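Local structure of probable intron-encoded endonuclease 1 (Wickerhamomyces canadensis, 6X1J) at residues N18-L21 against I22-K26; E37-L40 against I41-L45; Y135-E138 against R139-A142. The protein cuts DNA as a LAGLIDADG homing endonuclease that takes part in the homing of an intron in the mitochondrial 21S rRNA gene. All coordinates share one frame; numbering follows the deposited sequence.

Contact 1. Residues N18-L21 against I22-K26. With nucleotides of chain C; nucleotides of chain B.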
ATOM      1  N   ASN A  18     -13.766  20.065 -13.804  1.00 55.42           N
ATOM      2  CA  ASN A  18     -15.250  20.042 -13.668  1.00 53.98           C
ATOM      3  C   ASN A  18     -15.898  19.648 -14.988  1.00 48.78           C
ATOM      4  O   ASN A  18     -17.119  19.716 -15.059  1.00 53.16           O
ATOM      5  CB  ASN A  18     -15.833  21.358 -13.157  1.00 54.38           C
ATOM      6  CG  ASN A  18     -17.045  21.162 -12.268  1.00 57.71           C
ATOM      7  OD1 ASN A  18     -17.600  20.073 -12.175  1.00 53.20           O
ATOM      8  ND2 ASN A  18     -17.463  22.212 -11.586  1.00 61.62           N
ATOM      9  N   SER A  19     -15.121  19.211 -15.974  1.00 49.03           N
ATOM     10  CA  SER A  19     -15.657  18.760 -17.281  1.00 50.74           C
ATOM     11  C   SER A  19     -16.651  17.609 -17.077  1.00 52.18           C
ATOM     12  O   SER A  19     -16.379  16.689 -16.286  1.00 52.33           O
ATOM     13  CB  SER A  19     -14.557  18.389 -18.242  1.00 52.15           C
ATOM     14  OG  SER A  19     -13.576  19.415 -18.308  1.00 55.75           O
ATOM     15  N   LYS A  20     -17.766  17.696 -17.797  1.00 53.05           N
ATOM     16  CA  LYS A  20     -18.894  16.738 -17.849  1.00 57.21           C
ATOM     17  C   LYS A  20     -18.408  15.351 -18.288  1.00 56.74           C
ATOM     18  O   LYS A  20     -18.848  14.335 -17.665  1.00 61.60           O
ATOM     19  CB  LYS A  20     -19.911  17.255 -18.869  1.00 62.15           C
ATOM     20  CG  LYS A  20     -21.269  16.569 -18.875  1.00 66.42           C
ATOM     21  CD  LYS A  20     -22.327  17.298 -18.056  1.00 64.18           C
ATOM     22  CE  LYS A  20     -23.741  16.898 -18.430  1.00 63.18           C
ATOM     23  NZ  LYS A  20     -23.877  15.445 -18.688  1.00 62.11           N
ATOM     24  N   LEU A  21     -17.598  15.303 -19.353  1.00 51.89           N
ATOM     25  CA  LEU A  21     -16.954  14.056 -19.873  1.00 54.91           C
ATOM     26  C   LEU A  21     -16.356  13.235 -18.701  1.00 46.47           C
ATOM     27  O   LEU A  21     -16.643  12.024 -18.605  1.00 43.48           O
ATOM     28  CB  LEU A  21     -15.884  14.443 -20.902  1.00 57.28           C
ATOM     29  CG  LEU A  21     -16.246  14.205 -22.367  1.00 63.04           C
ATOM     30  CD1 LEU A  21     -15.327  14.983 -23.302  1.00 60.20           C
ATOM     31  CD2 LEU A  21     -16.208  12.721 -22.698  1.00 64.81           C
ATOM     32  N   ILE A  22     -15.622  13.887 -17.794  1.00 42.58           N
ATOM     33  CA  ILE A  22     -14.988  13.231 -16.607  1.00 47.55           C
ATOM     34  C   ILE A  22     -16.103  12.619 -15.746  1.00 44.84           C
ATOM     35  O   ILE A  22     -16.013  11.403 -15.442  1.00 45.89           O
ATOM     36  CB  ILE A  22     -14.111  14.207 -15.792  1.00 43.58           C
ATOM     37  CG1 ILE A  22     -12.960  14.814 -16.601  1.00 43.79           C
ATOM     38  CG2 ILE A  22     -13.601  13.498 -14.555  1.00 44.38           C
ATOM     39  CD1 ILE A  22     -12.210  15.924 -15.874  1.00 43.81           C
ATOM     40  N   LYS A  23     -17.123  13.413 -15.380  1.00 42.99           N
ATOM     41  CA  LYS A  23     -18.229  12.938 -14.503  1.00 41.99           C
ATOM     42  C   LYS A  23     -18.971  11.799 -15.212  1.00 46.33           C
ATOM     43  O   LYS A  23     -19.334  10.814 -14.524  1.00 44.07           O
ATOM     44  CB  LYS A  23     -19.188  14.058 -14.118  1.00 40.37           C
ATOM     45  CG  LYS A  23     -18.496  15.316 -13.641  1.00 40.75           C
ATOM     46  CD  LYS A  23     -19.381  16.239 -12.877  1.00 39.01           C
ATOM     47  CE  LYS A  23     -18.677  17.561 -12.694  1.00 39.20           C
ATOM     48  NZ  LYS A  23     -19.123  18.268 -11.478  1.00 44.65           N
ATOM     49  N   ASP A  24     -19.173  11.914 -16.528  1.00 44.79           N
ATOM     50  CA  ASP A  24     -19.844  10.857 -17.330  1.00 45.50           C
ATOM     51  C   ASP A  24     -18.948   9.606 -17.378  1.00 40.84           C
ATOM     52  O   ASP A  24     -19.489   8.507 -17.276  1.00 35.20           O
ATOM     53  CB  ASP A  24     -20.250  11.387 -18.714  1.00 49.15           C
ATOM     54  CG  ASP A  24     -21.450  12.330 -18.690  1.00 57.89           C
ATOM     55  OD1 ASP A  24     -22.219  12.293 -17.691  1.00 63.87           O
ATOM     56  OD2 ASP A  24     -21.623  13.088 -19.669  1.00 55.98           O
ATOM     57  N   TYR A  25     -17.626   9.761 -17.547  1.00 43.34           N
ATOM     58  CA  TYR A  25     -16.636   8.644 -17.524  1.00 45.39           C
ATOM     59  C   TYR A  25     -16.740   7.842 -16.203  1.00 41.32           C
ATOM     60  O   TYR A  25     -16.789   6.578 -16.284  1.00 37.59           O
ATOM     61  CB  TYR A  25     -15.214   9.170 -17.779  1.00 47.60           C
ATOM     62  CG  TYR A  25     -14.123   8.131 -17.622  1.00 48.14           C
ATOM     63  CD1 TYR A  25     -13.855   7.204 -18.622  1.00 44.44           C
ATOM     64  CD2 TYR A  25     -13.370   8.056 -16.453  1.00 47.70           C
ATOM     65  CE1 TYR A  25     -12.861   6.247 -18.478  1.00 42.41           C
ATOM     66  CE2 TYR A  25     -12.373   7.108 -16.293  1.00 43.90           C
ATOM     67  CZ  TYR A  25     -12.120   6.199 -17.306  1.00 42.86           C
ATOM     68  OH  TYR A  25     -11.132   5.267 -17.147  1.00 39.52           O
ATOM     69  N   LYS A  26     -16.839   8.527 -15.049  1.00 37.20           N
ATOM     70  CA  LYS A  26     -16.885   7.900 -13.682  1.00 35.83           C
ATOM     71  C   LYS A  26     -18.019   6.888 -13.519  1.00 40.11           C
ATOM     72  O   LYS A  26     -17.788   5.875 -12.838  1.00 39.57           O
ATOM     73  CB  LYS A  26     -17.033   8.961 -12.605  1.00 29.80           C
ATOM     74  CG  LYS A  26     -15.771   9.781 -12.477  1.00 30.04           C
ATOM     75  CD  LYS A  26     -15.871  10.799 -11.406  1.00 31.11           C
ATOM     76  CE  LYS A  26     -14.658  11.684 -11.470  1.00 30.67           C
ATOM     77  NZ  LYS A  26     -14.575  12.574 -10.307  1.00 30.71           N
TER
ATOM     78  P    DT C   5     -20.687  21.985  -4.559  1.00 58.67           P
ATOM     79  OP1  DT C   5     -21.874  21.189  -4.178  1.00 58.07           O
ATOM     80  OP2  DT C   5     -19.647  22.321  -3.554  1.00 53.96           O
ATOM     81  O5'  DT C   5     -20.117  21.167  -5.798  1.00 52.41           O
ATOM     82  C5'  DT C   5     -19.030  21.761  -6.462  1.00 52.98           C
ATOM     83  C4'  DT C   5     -18.673  21.029  -7.724  1.00 53.70           C
ATOM     84  O4'  DT C   5     -17.993  22.023  -8.526  1.00 55.78           O
ATOM     85  C3'  DT C   5     -17.647  19.932  -7.460  1.00 49.66           C
ATOM     86  O3'  DT C   5     -17.735  18.925  -8.471  1.00 48.57           O
ATOM     87  C2'  DT C   5     -16.341  20.693  -7.488  1.00 49.12           C
ATOM     88  C1'  DT C   5     -16.604  21.755  -8.547  1.00 46.58           C
ATOM     89  N1   DT C   5     -15.861  23.012  -8.300  1.00 39.16           N
ATOM     90  C2   DT C   5     -15.067  23.438  -9.333  1.00 41.42           C
ATOM     91  O2   DT C   5     -15.055  22.900 -10.430  1.00 49.03           O
ATOM     92  N3   DT C   5     -14.315  24.550  -9.057  1.00 41.88           N
ATOM     93  C4   DT C   5     -14.253  25.248  -7.871  1.00 39.99           C
ATOM     94  O4   DT C   5     -13.519  26.235  -7.783  1.00 43.05           O
ATOM     95  C5   DT C   5     -15.097  24.730  -6.811  1.00 42.64           C
ATOM     96  C7   DT C   5     -15.099  25.413  -5.479  1.00 44.17           C
ATOM     97  C6   DT C   5     -15.828  23.635  -7.070  1.00 39.20           C
TER
ATOM     98  P    DT B  23     -11.084  23.854 -19.446  1.00 57.89           P
ATOM     99  OP1  DT B  23     -10.958  22.543 -20.104  1.00 52.28           O
ATOM    100  OP2  DT B  23     -10.882  25.077 -20.235  1.00 75.20           O
ATOM    101  O5'  DT B  23     -12.507  23.916 -18.744  1.00 58.32           O
ATOM    102  C5'  DT B  23     -13.668  23.466 -19.470  1.00 56.96           C
ATOM    103  C4'  DT B  23     -14.693  22.959 -18.491  1.00 55.06           C
ATOM    104  O4'  DT B  23     -14.477  23.584 -17.206  1.00 53.05           O
ATOM    105  C3'  DT B  23     -16.150  23.243 -18.853  1.00 53.39           C
ATOM    106  O3'  DT B  23     -16.850  22.015 -18.616  1.00 54.57           O
ATOM    107  C2'  DT B  23     -16.510  24.412 -17.949  1.00 48.03           C
ATOM    108  C1'  DT B  23     -15.699  24.101 -16.716  1.00 47.80           C
ATOM    109  N1   DT B  23     -15.376  25.207 -15.801  1.00 45.77           N
ATOM    110  C2   DT B  23     -15.956  25.225 -14.545  1.00 50.49           C
ATOM    111  O2   DT B  23     -16.783  24.407 -14.182  1.00 53.11           O
ATOM    112  N3   DT B  23     -15.552  26.260 -13.742  1.00 49.47           N
ATOM    113  C4   DT B  23     -14.637  27.248 -14.056  1.00 46.19           C
ATOM    114  O4   DT B  23     -14.378  28.120 -13.233  1.00 49.60           O
ATOM    115  C5   DT B  23     -14.047  27.150 -15.377  1.00 47.04           C
ATOM    116  C7   DT B  23     -13.065  28.189 -15.817  1.00 47.28           C
ATOM    117  C6   DT B  23     -14.425  26.134 -16.163  1.00 47.17           C
ATOM    118  P    DA B  24     -18.082  21.570 -19.536  1.00 59.93           P
ATOM    119  OP1  DA B  24     -17.984  20.116 -19.835  1.00 61.53           O
ATOM    120  OP2  DA B  24     -18.201  22.540 -20.649  1.00 70.70           O
ATOM    121  O5'  DA B  24     -19.312  21.739 -18.558  1.00 53.75           O
ATOM    122  C5'  DA B  24     -19.199  22.741 -17.570  1.00 54.54           C
ATOM    123  C4'  DA B  24     -20.377  22.704 -16.638  1.00 57.69           C
ATOM    124  O4'  DA B  24     -20.023  23.598 -15.564  1.00 54.86           O
ATOM    125  C3'  DA B  24     -21.649  23.275 -17.259  1.00 59.02           C
ATOM    126  O3'  DA B  24     -22.822  22.663 -16.707  1.00 60.76           O
ATOM    127  C2'  DA B  24     -21.530  24.761 -16.970  1.00 57.78           C
ATOM    128  C1'  DA B  24     -20.757  24.802 -15.657  1.00 56.15           C
ATOM    129  N9   DA B  24     -19.799  25.900 -15.567  1.00 51.97           N
ATOM    130  C8   DA B  24     -18.867  26.357 -16.470  1.00 51.79           C
ATOM    131  N7   DA B  24     -18.164  27.374 -16.031  1.00 48.96           N
ATOM    132  C5   DA B  24     -18.651  27.586 -14.748  1.00 46.81           C
ATOM    133  C6   DA B  24     -18.323  28.518 -13.750  1.00 52.24           C
ATOM    134  N6   DA B  24     -17.388  29.460 -13.887  1.00 58.53           N
ATOM    135  N1   DA B  24     -19.001  28.453 -12.586  1.00 57.59           N
ATOM    136  C2   DA B  24     -19.947  27.517 -12.443  1.00 59.32           C
ATOM    137  N3   DA B  24     -20.350  26.592 -13.308  1.00 52.55           N
ATOM    138  C4   DA B  24     -19.654  26.680 -14.451  1.00 45.48           C
TER
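The carboxamide of Asn18 works between Lys23 and the bound DNA. Its oxygen faces NZ of Lys23, although the modelled bond is so short that its exact length is doubtful. Two oxygens of the thymidine DT5 of chain C lie off one face: the base oxygen O2 is 2.8 Å from Asn18 ND2, and the sugar O4' accepts a weak hydrogen bond from the same nitrogen. On the opposite side of the amide plane, O2 of DT23 of chain B comes within 3.4 Å of Asn18 CB. Thymine O2 and deoxyribose O4' belong to the minor groove, so this side chain is inserted there. The second flat group, the carboxylate of Asp24, receives Lys20: NZ reaches OD2 at 3.4 Å, a long, weak salt bridge, while the lysine CG passes 3.6 Å from that oxygen. Bends at chi2 (96°) and chi4 (40°) lean its end forward, toward the carboxylate one turn on.

Lys20 shows a familiar principle of DNA recognition, a phosphate received at a helix start. Its backbone N donates an almost straight bond (3.2 Å, 173°) to OP1 of DA24 of chain B, where the helix dipole would probably add attraction. Ser19, at the N-cap, turns its hydroxyl back to Gly16 O instead of capping. Lys23 runs extended beyond CG, which carries its ammonium to a DNA phosphate as well as to Asn18. The first turn of helix 20-26 closes through Asp24 N to Lys20 O and Tyr25 N to Leu21 O, both 2.7 Å.

Tyr25 bonds Glu80 O beyond helix 68-77 and meets Trp29 edge-to-face, while Leu21 rests on Ile7. Lys26 bonds Glu108 O through NZ, which also pairs with a DNA phosphate, and its backbone O takes a bond from His109, before helix 113-119.

Contact 2. Residues E37-L40 against I41-L45. With K (potassium ion), chain E.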
ATOM      1  N   GLU A  37      -9.421  -4.206  -4.535  1.00 27.33           N
ATOM      2  CA  GLU A  37      -9.816  -3.985  -3.129  1.00 28.52           C
ATOM      3  C   GLU A  37      -8.668  -4.542  -2.288  1.00 24.32           C
ATOM      4  O   GLU A  37      -8.226  -3.818  -1.396  1.00 24.11           O
ATOM      5  CB  GLU A  37     -11.164  -4.639  -2.823  1.00 30.10           C
ATOM      6  CG  GLU A  37     -11.641  -4.395  -1.407  1.00 40.02           C
ATOM      7  CD  GLU A  37     -12.711  -5.371  -0.929  1.00 46.78           C
ATOM      8  OE1 GLU A  37     -13.620  -5.669  -1.725  1.00 46.16           O
ATOM      9  OE2 GLU A  37     -12.632  -5.843   0.240  1.00 49.01           O
ATOM     10  N   GLU A  38      -8.255  -5.777  -2.587  1.00 21.18           N
ATOM     11  CA  GLU A  38      -7.247  -6.551  -1.803  1.00 24.59           C
ATOM     12  C   GLU A  38      -5.889  -5.897  -1.979  1.00 23.85           C
ATOM     13  O   GLU A  38      -5.183  -5.740  -0.981  1.00 25.49           O
ATOM     14  CB  GLU A  38      -7.235  -8.044  -2.157  1.00 23.63           C
ATOM     15  CG  GLU A  38      -8.551  -8.727  -1.810  1.00 25.26           C
ATOM     16  CD  GLU A  38      -8.667 -10.183  -2.238  1.00 28.31           C
ATOM     17  OE1 GLU A  38      -7.629 -10.826  -2.521  1.00 29.16           O
ATOM     18  OE2 GLU A  38      -9.803 -10.681  -2.270  1.00 33.61           O
ATOM     19  N   THR A  39      -5.546  -5.467  -3.194  1.00 25.15           N
ATOM     20  CA  THR A  39      -4.318  -4.670  -3.415  1.00 25.29           C
ATOM     21  C   THR A  39      -4.355  -3.450  -2.473  1.00 26.07           C
ATOM     22  O   THR A  39      -3.361  -3.149  -1.784  1.00 26.97           O
ATOM     23  CB  THR A  39      -4.192  -4.249  -4.890  1.00 23.58           C
ATOM     24  OG1 THR A  39      -4.114  -5.416  -5.719  1.00 21.20           O
ATOM     25  CG2 THR A  39      -2.978  -3.390  -5.077  1.00 23.97           C
ATOM     26  N   LEU A  40      -5.469  -2.741  -2.481  1.00 24.68           N
ATOM     27  CA  LEU A  40      -5.561  -1.389  -1.892  1.00 23.82           C
ATOM     28  C   LEU A  40      -5.519  -1.543  -0.363  1.00 24.17           C
ATOM     29  O   LEU A  40      -4.997  -0.647   0.333  1.00 24.47           O
ATOM     30  CB  LEU A  40      -6.869  -0.734  -2.347  1.00 25.26           C
ATOM     31  CG  LEU A  40      -7.182   0.615  -1.691  1.00 25.24           C
ATOM     32  CD1 LEU A  40      -6.002   1.562  -1.766  1.00 28.98           C
ATOM     33  CD2 LEU A  40      -8.389   1.284  -2.309  1.00 26.89           C
ATOM     34  N   ILE A  41      -6.020  -2.646   0.153  1.00 22.25           N
ATOM     35  CA  ILE A  41      -5.942  -2.875   1.635  1.00 26.75           C
ATOM     36  C   ILE A  41      -4.458  -2.932   2.020  1.00 24.51           C
ATOM     37  O   ILE A  41      -4.074  -2.319   3.044  1.00 29.55           O
ATOM     38  CB  ILE A  41      -6.727  -4.137   2.041  1.00 26.48           C
ATOM     39  CG1 ILE A  41      -8.227  -3.847   1.990  1.00 28.54           C
ATOM     40  CG2 ILE A  41      -6.278  -4.678   3.391  1.00 23.94           C
ATOM     41  CD1 ILE A  41      -9.046  -5.076   1.691  1.00 32.42           C
ATOM     42  N   GLY A  42      -3.655  -3.639   1.241  1.00 23.47           N
ATOM     43  CA  GLY A  42      -2.197  -3.674   1.464  1.00 25.61           C
ATOM     44  C   GLY A  42      -1.587  -2.286   1.372  1.00 24.16           C
ATOM     45  O   GLY A  42      -0.763  -1.936   2.255  1.00 25.56           O
ATOM     46  N   ASN A  43      -1.949  -1.507   0.345  1.00 26.71           N
ATOM     47  CA  ASN A  43      -1.271  -0.224   0.050  1.00 23.89           C
ATOM     48  C   ASN A  43      -1.576   0.780   1.167  1.00 25.61           C
ATOM     49  O   ASN A  43      -0.738   1.675   1.402  1.00 25.56           O
ATOM     50  CB  ASN A  43      -1.643   0.279  -1.338  1.00 28.02           C
ATOM     51  CG  ASN A  43      -0.899  -0.440  -2.450  1.00 30.46           C
ATOM     52  OD1 ASN A  43      -1.526  -0.841  -3.428  1.00 32.17           O
ATOM     53  ND2 ASN A  43       0.420  -0.621  -2.310  1.00 27.45           N
ATOM     54  N   ILE A  44      -2.754   0.696   1.796  1.00 25.27           N
ATOM     55  CA  ILE A  44      -3.216   1.674   2.841  1.00 25.52           C
ATOM     56  C   ILE A  44      -2.408   1.409   4.108  1.00 23.96           C
ATOM     57  O   ILE A  44      -1.925   2.369   4.751  1.00 25.70           O
ATOM     58  CB  ILE A  44      -4.732   1.567   3.080  1.00 24.40           C
ATOM     59  CG1 ILE A  44      -5.490   1.935   1.811  1.00 24.28           C
ATOM     60  CG2 ILE A  44      -5.135   2.412   4.278  1.00 26.86           C
ATOM     61  CD1 ILE A  44      -6.980   1.610   1.831  1.00 27.28           C
ATOM     62  N   LEU A  45      -2.207   0.143   4.407  1.00 23.43           N
ATOM     63  CA  LEU A  45      -1.301  -0.302   5.513  1.00 24.17           C
ATOM     64  C   LEU A  45       0.105   0.203   5.184  1.00 25.62           C
ATOM     65  O   LEU A  45       0.769   0.707   6.087  1.00 28.18           O
ATOM     66  CB  LEU A  45      -1.384  -1.830   5.613  1.00 22.90           C
ATOM     67  CG  LEU A  45      -2.692  -2.344   6.235  1.00 23.39           C
ATOM     68  CD1 LEU A  45      -2.857  -3.841   5.996  1.00 22.58           C
ATOM     69  CD2 LEU A  45      -2.739  -2.022   7.751  1.00 24.68           C
TER
HETATM   70  K     K E 302       2.719   3.222   6.364  1.00 39.93           K
HETATM   71  O   HOH W   1       0.939   5.467   6.564  1.00 37.74           O
HETATM   72  O   HOH W   2       5.377   3.514   7.619  1.00 31.79           O
HETATM   73  O   HOH W   3       3.034   2.320   9.400  1.00 32.92           O
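Ile44 presses its CG1 methylene to 3.0 Å from the carbonyl oxygen of Leu40, an unusually tight approach for an oxygen that also accepts the Ile44 backbone N-H at the same distance. With CG1 turned beside its own backbone N (chi1 -63°), the isoleucine reaches back over the preceding turn, where Leu40 CD1 meets CG1 at 3.6 Å. An alanine in place of Leu40 would probably open a gap beneath Ile44 and beside Leu115 and Phe78, which the leucine branches now fill.

The run Leu40-Ile41-Gly42-Asn43-Ile44-Leu45 belongs to the first LAGLIDADG motif, whose helix packs beside its counterpart, helix 138-148, at the centre of this fold. Gly42 N holds Glu38 O only weakly, at 3.4 Å. One residue on, Thr39 and Asn43 lie side by side: the methyl CG2 of Thr39 sits 3.4 Å from Asn43 OD1, while Asn43 ND2 bonds Asp147, itself a ligand of a potassium ion. On another flank, the side chain of Ile41 runs alongside that of Glu37, its CD1 3.9 Å from OE2. At the helix end Leu45 O binds the other potassium ion at 3.2 Å, a site completed by Gly46, Asp148, three waters and a DNA phosphate.

Contact 3. Residues Y135-E138 against R139-A142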
ATOM      1  N   TYR A 135     -10.728  -9.004   5.771  1.00 31.25           N
ATOM      2  CA  TYR A 135     -10.274  -8.200   4.590  1.00 33.03           C
ATOM      3  C   TYR A 135      -8.877  -8.574   4.088  1.00 28.70           C
ATOM      4  O   TYR A 135      -8.746  -8.583   2.863  1.00 25.76           O
ATOM      5  CB  TYR A 135     -10.305  -6.688   4.862  1.00 34.39           C
ATOM      6  CG  TYR A 135     -11.697  -6.187   5.153  1.00 39.28           C
ATOM      7  CD1 TYR A 135     -12.572  -5.836   4.132  1.00 41.61           C
ATOM      8  CD2 TYR A 135     -12.159  -6.115   6.462  1.00 38.84           C
ATOM      9  CE1 TYR A 135     -13.866  -5.407   4.411  1.00 45.11           C
ATOM     10  CE2 TYR A 135     -13.447  -5.698   6.756  1.00 40.58           C
ATOM     11  CZ  TYR A 135     -14.302  -5.335   5.731  1.00 42.22           C
ATOM     12  OH  TYR A 135     -15.557  -4.906   6.054  1.00 38.23           O
ATOM     13  N   ILE A 136      -7.882  -8.791   4.966  1.00 26.15           N
ATOM     14  CA  ILE A 136      -6.476  -9.022   4.514  1.00 25.10           C
ATOM     15  C   ILE A 136      -6.361 -10.404   3.862  1.00 25.85           C
ATOM     16  O   ILE A 136      -6.595 -11.382   4.526  1.00 26.84           O
ATOM     17  CB  ILE A 136      -5.496  -8.824   5.662  1.00 25.02           C
ATOM     18  CG1 ILE A 136      -5.440  -7.358   6.091  1.00 24.35           C
ATOM     19  CG2 ILE A 136      -4.135  -9.357   5.259  1.00 27.48           C
ATOM     20  CD1 ILE A 136      -4.377  -7.027   7.109  1.00 23.77           C
ATOM     21  N   THR A 137      -6.017 -10.474   2.578  1.00 23.29           N
ATOM     22  CA  THR A 137      -5.644 -11.745   1.907  1.00 24.21           C
ATOM     23  C   THR A 137      -4.106 -11.755   1.678  1.00 22.54           C
ATOM     24  O   THR A 137      -3.408 -10.776   1.993  1.00 22.46           O
ATOM     25  CB  THR A 137      -6.471 -11.927   0.618  1.00 25.07           C
ATOM     26  OG1 THR A 137      -5.977 -11.021  -0.370  1.00 24.76           O
ATOM     27  CG2 THR A 137      -7.954 -11.682   0.850  1.00 26.88           C
ATOM     28  N   GLU A 138      -3.580 -12.848   1.174  1.00 24.36           N
ATOM     29  CA  GLU A 138      -2.145 -12.929   0.773  1.00 27.43           C
ATOM     30  C   GLU A 138      -1.812 -11.850  -0.270  1.00 26.42           C
ATOM     31  O   GLU A 138      -0.719 -11.263  -0.121  1.00 27.98           O
ATOM     32  CB  GLU A 138      -1.799 -14.300   0.186  1.00 29.04           C
ATOM     33  CG  GLU A 138      -2.002 -15.453   1.147  1.00 30.39           C
ATOM     34  CD  GLU A 138      -3.363 -16.102   1.027  1.00 32.22           C
ATOM     35  OE1 GLU A 138      -4.313 -15.437   0.482  1.00 31.64           O
ATOM     36  OE2 GLU A 138      -3.472 -17.254   1.495  1.00 35.11           O
ATOM     37  N   ARG A 139      -2.740 -11.502  -1.196  1.00 23.05           N
ATOM     38  CA  ARG A 139      -2.497 -10.401  -2.152  1.00 23.80           C
ATOM     39  C   ARG A 139      -2.251  -9.126  -1.329  1.00 24.19           C
ATOM     40  O   ARG A 139      -1.221  -8.457  -1.590  1.00 23.03           O
ATOM     41  CB  ARG A 139      -3.609 -10.306  -3.210  1.00 27.37           C
ATOM     42  CG  ARG A 139      -3.366  -9.252  -4.291  1.00 27.23           C
ATOM     43  CD  ARG A 139      -4.527  -9.108  -5.284  1.00 28.17           C
ATOM     44  NE  ARG A 139      -4.696 -10.274  -6.144  1.00 28.36           N
ATOM     45  CZ  ARG A 139      -4.125 -10.431  -7.338  1.00 27.42           C
ATOM     46  NH1 ARG A 139      -3.317  -9.490  -7.821  1.00 24.86           N
ATOM     47  NH2 ARG A 139      -4.339 -11.553  -8.011  1.00 27.20           N
ATOM     48  N   SER A 140      -3.118  -8.814  -0.348  1.00 24.59           N
ATOM     49  CA  SER A 140      -2.980  -7.622   0.538  1.00 24.63           C
ATOM     50  C   SER A 140      -1.619  -7.683   1.243  1.00 23.10           C
ATOM     51  O   SER A 140      -0.916  -6.638   1.297  1.00 19.15           O
ATOM     52  CB  SER A 140      -4.105  -7.489   1.604  1.00 25.92           C
ATOM     53  OG  SER A 140      -5.416  -7.687   1.078  1.00 21.64           O
ATOM     54  N   LEU A 141      -1.271  -8.845   1.789  1.00 24.41           N
ATOM     55  CA  LEU A 141       0.024  -9.019   2.533  1.00 28.38           C
ATOM     56  C   LEU A 141       1.212  -8.645   1.641  1.00 27.27           C
ATOM     57  O   LEU A 141       2.148  -7.999   2.163  1.00 27.10           O
ATOM     58  CB  LEU A 141       0.214 -10.468   2.977  1.00 30.30           C
ATOM     59  CG  LEU A 141      -0.532 -10.908   4.231  1.00 32.21           C
ATOM     60  CD1 LEU A 141      -0.163 -12.346   4.526  1.00 32.52           C
ATOM     61  CD2 LEU A 141      -0.198 -10.013   5.407  1.00 35.08           C
ATOM     62  N   ALA A 142       1.172  -9.025   0.353  1.00 24.93           N
ATOM     63  CA  ALA A 142       2.288  -8.795  -0.605  1.00 24.30           C
ATOM     64  C   ALA A 142       2.472  -7.303  -0.818  1.00 23.69           C
ATOM     65  O   ALA A 142       3.619  -6.827  -0.830  1.00 23.87           O
ATOM     66  CB  ALA A 142       2.048  -9.486  -1.928  1.00 24.91           C
TER
HETATM   67  O   HOH W   4      -4.436 -13.967  -2.086  1.00 23.93           O
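Ser140 OG accepts the backbone N-H of Thr137 at 3.2 Å and 164°, so the donor that opens the turn is met by a side chain three residues ahead. The hydroxyl is placed for this by its first torsion (chi1 -46°), which sets OG beside its own backbone N and facing the start of the helix. It has a second partner in Glu38 O, on helix 34-45, and the two bonds together would fix its rotation. Thr137 OG1 is likewise engaged outside the turn, with the carboxylate of Glu38.

The arrangement is one arm of a capping box, with Thr137 at the N-cap of helix 138-148, the helix that carries the second LAGLIDADG motif. A hydrophobic staple accompanies it: Ile136, just before the cap, and Leu141, in the first turn, cross at about a right angle, with CG2 of the former 4.0 Å from CD2 of the latter. Phe186 of helix 172-186 covers both.

Other amides of this first turn find different acceptors. Water 4 takes the N-H of Arg139 at 3.1 Å and donates a hydrogen bond to OE1 of Glu138 at 3.0 Å; the bend of the glutamate at chi2 (93°) brings its carboxylate round to the water. The amide is thus linked to a negative charge through one solvent molecule. From Leu141 onward the helix supplies its own acceptors. Leu141 N bonds Thr137 O at 2.9 Å, lying in the carbonyl plane, and Ala142 N bonds Glu138 O at 3.0 Å. Ahead of the cap, Ile136 O receives NZ of Lys185, while Tyr135, following helix 131-134, sets its ring against that of Tyr118 and packs on Ile41.

Contacts 2 and 3 belong to neighbouring helices, 34-45 and 138-148, with centres about 7 Å apart; contact 1 lies toward the periphery, its centre about 26 Å from that of contact 2 and about 32 Å from that of contact 3. The chemistry follows the place. Contact 1 joins charged and amide groups to DNA at a helix start. Contact 2 is buried, chiefly aliphatic, and spends a backbone carbonyl on a metal. Contact 3 is intermediate: it too is a helix start, yet its two hydroxyls turn inward to protein partners, while Glu138 and Arg139 at the rim share a water. Glu38 joins the central pair, its carboxylate and carbonyl each meeting a hydroxyl of contact 3, while Leu45 and Ile136 add apolar packing.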